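Local coordinates for protein oxidoreductase, iron/ascorbate family (Shewanella oneidensis, PDB 3ON7) that probably acts as an Fe(II)-dependent oxygenase that uses 2-oxoglutarate, forming ethylene or oxidising L-arginine, at residues F27-H33 and G208-N213. Residues are numbered along the deposited sequence.
Sequences FGVLSNH and GNIIIN
This is a buried antiparallel strand pair in the main sheet of the double-stranded β-helix fold, joining N-terminal strand 27-31 to strand 210-213. Build both extended, axes 4.7 Å apart and 160° between directions, with F27 opposite N213 and L30 opposite I210. G28/I212 and L30/I210 are the hydrogen-bonded pairs: G28 N to I212 O, I212 N to G28 O, L30 N to I210 O and I210 N to L30 O all measure 2.8 Å. On one face V29 CG1 meets I211 CD1 at 3.7 Å, and F27 (chi1 m) lays its ring over N213 CB. On the other, L30 CB touches I210 CG2 at 3.6 Å, beneath helix 103-126. Past S31 the chain turns through N32, whose backbone is left-handed, and H33 (chi1 p) swings back, its ring face against I210 CD1. Water 3 joins H33 NE2 (2.8 Å) to N209 O (3.0 Å). N213 ND2 hydrogen-bonds D176 OD2; D176 with H174 and H231 resembles an empty iron site, so the backbone hydrogen-bonded ladder, mostly apolar in its side chains, probably ends beside the catalytic centre.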
loop_
_atom_site.group_PDB
_atom_site.type_symbol
_atom_site.label_atom_id
_atom_site.label_comp_id
_atom_site.label_asym_id
_atom_site.label_seq_id
_atom_site.Cartn_x
_atom_site.Cartn_y
_atom_site.Cartn_z
ATOM N N PHE B 27 22.688 14.626 -17.699
ATOM C CA PHE B 27 21.864 14.468 -18.895
ATOM C C PHE B 27 22.728 14.286 -20.140
ATOM O O PHE B 27 23.861 14.769 -20.208
ATOM C CB PHE B 27 20.981 15.703 -19.117
ATOM C CG PHE B 27 19.656 15.635 -18.412
ATOM C CD1 PHE B 27 19.587 15.687 -17.018
ATOM C CD2 PHE B 27 18.472 15.530 -19.139
ATOM C CE1 PHE B 27 18.386 15.620 -16.377
ATOM C CE2 PHE B 27 17.266 15.468 -18.500
ATOM C CZ PHE B 27 17.215 15.514 -17.119
ATOM N N GLY B 28 22.151 13.611 -21.128
ATOM C CA GLY B 28 22.776 13.426 -22.426
ATOM C C GLY B 28 21.714 13.502 -23.490
ATOM O O GLY B 28 20.614 13.015 -23.293
ATOM N N VAL B 29 22.032 14.126 -24.616
ATOM C CA VAL B 29 21.075 14.301 -25.700
ATOM C C VAL B 29 21.614 13.565 -26.935
ATOM O O VAL B 29 22.730 13.819 -27.341
ATOM C CB VAL B 29 20.906 15.799 -25.995
ATOM C CG1 VAL B 29 19.941 16.023 -27.138
ATOM C CG2 VAL B 29 20.461 16.541 -24.750
ATOM N N LEU B 30 20.846 12.632 -27.498
ATOM C CA LEU B 30 21.280 11.895 -28.679
ATOM C C LEU B 30 20.412 12.192 -29.890
ATOM O O LEU B 30 19.189 12.081 -29.806
ATOM C CB LEU B 30 21.248 10.389 -28.427
ATOM C CG LEU B 30 22.345 9.784 -27.559
ATOM C CD1 LEU B 30 22.054 8.299 -27.362
ATOM C CD2 LEU B 30 23.704 10.001 -28.162
ATOM N N SER B 31 21.043 12.533 -31.018
ATOM C CA SER B 31 20.335 12.598 -32.309
ATOM C C SER B 31 20.649 11.380 -33.180
ATOM O O SER B 31 21.605 10.636 -32.907
ATOM C CB SER B 31 20.678 13.878 -33.060
ATOM O OG SER B 31 21.833 13.707 -33.842
ATOM N N ASN B 32 19.826 11.174 -34.208
ATOM C CA ASN B 32 20.019 10.084 -35.164
ATOM C C ASN B 32 20.228 8.732 -34.494
ATOM O O ASN B 32 21.145 8.001 -34.844
ATOM C CB ASN B 32 21.213 10.405 -36.054
ATOM C CG ASN B 32 20.980 11.639 -36.881
ATOM O OD1 ASN B 32 21.337 12.739 -36.479
ATOM N ND2 ASN B 32 20.340 11.467 -38.027
ATOM N N HIS B 33 19.397 8.438 -33.503
ATOM C CA HIS B 33 19.441 7.166 -32.771
ATOM C C HIS B 33 18.758 6.064 -33.582
ATOM O O HIS B 33 18.103 6.352 -34.587
ATOM C CB HIS B 33 18.771 7.317 -31.387
ATOM C CG HIS B 33 17.387 7.872 -31.447
ATOM N ND1 HIS B 33 16.278 7.086 -31.676
ATOM C CD2 HIS B 33 16.933 9.146 -31.350
ATOM C CE1 HIS B 33 15.200 7.853 -31.716
ATOM N NE2 HIS B 33 15.570 9.107 -31.520
ATOM N N GLY B 208 13.409 13.719 -33.406
ATOM C CA GLY B 208 14.531 12.805 -33.570
ATOM C C GLY B 208 15.578 12.842 -32.460
ATOM O O GLY B 208 16.517 12.036 -32.472
ATOM N N ASN B 209 15.469 13.779 -31.517
ATOM C CA ASN B 209 16.362 13.745 -30.352
ATOM C C ASN B 209 15.811 12.809 -29.307
ATOM O O ASN B 209 14.598 12.607 -29.198
ATOM C CB ASN B 209 16.620 15.132 -29.732
ATOM C CG ASN B 209 17.622 15.934 -30.526
ATOM O OD1 ASN B 209 18.093 15.479 -31.572
ATOM N ND2 ASN B 209 17.967 17.127 -30.035
ATOM N N ILE B 210 16.721 12.238 -28.535
ATOM C CA ILE B 210 16.319 11.430 -27.413
ATOM C C ILE B 210 17.170 11.877 -26.220
ATOM O O ILE B 210 18.383 12.035 -26.337
ATOM C CB ILE B 210 16.420 9.943 -27.780
ATOM C CG1 ILE B 210 15.471 9.101 -26.946
ATOM C CG2 ILE B 210 17.834 9.446 -27.652
ATOM C CD1 ILE B 210 15.224 7.754 -27.556
ATOM N N ILE B 211 16.495 12.147 -25.103
ATOM C CA ILE B 211 17.114 12.742 -23.908
ATOM C C ILE B 211 17.235 11.667 -22.864
ATOM O O ILE B 211 16.275 10.938 -22.607
ATOM C CB ILE B 211 16.256 13.901 -23.326
ATOM C CG1 ILE B 211 15.707 14.766 -24.449
ATOM C CG2 ILE B 211 17.064 14.771 -22.306
ATOM C CD1 ILE B 211 16.719 15.144 -25.510
ATOM N N ILE B 212 18.421 11.534 -22.293
ATOM C CA ILE B 212 18.686 10.497 -21.319
ATOM C C ILE B 212 19.252 11.122 -20.069
ATOM O O ILE B 212 20.172 11.940 -20.143
ATOM C CB ILE B 212 19.673 9.465 -21.870
ATOM C CG1 ILE B 212 19.074 8.773 -23.108
ATOM C CG2 ILE B 212 20.030 8.418 -20.811
ATOM C CD1 ILE B 212 19.612 9.297 -24.391
ATOM N N ASN B 213 18.715 10.733 -18.911
ATOM C CA ASN B 213 19.205 11.270 -17.659
ATOM C C ASN B 213 19.431 10.211 -16.573
ATOM O O ASN B 213 18.761 9.179 -16.533
ATOM C CB ASN B 213 18.316 12.420 -17.194
ATOM C CG ASN B 213 16.967 11.963 -16.660
ATOM O OD1 ASN B 213 16.022 11.686 -17.418
ATOM N ND2 ASN B 213 16.852 11.927 -15.339
HETATM O O HOH W 1 17.929 12.924 -35.455
HETATM O O HOH W 2 16.936 10.326 -34.478
HETATM O O HOH W 3 13.394 10.780 -31.266
#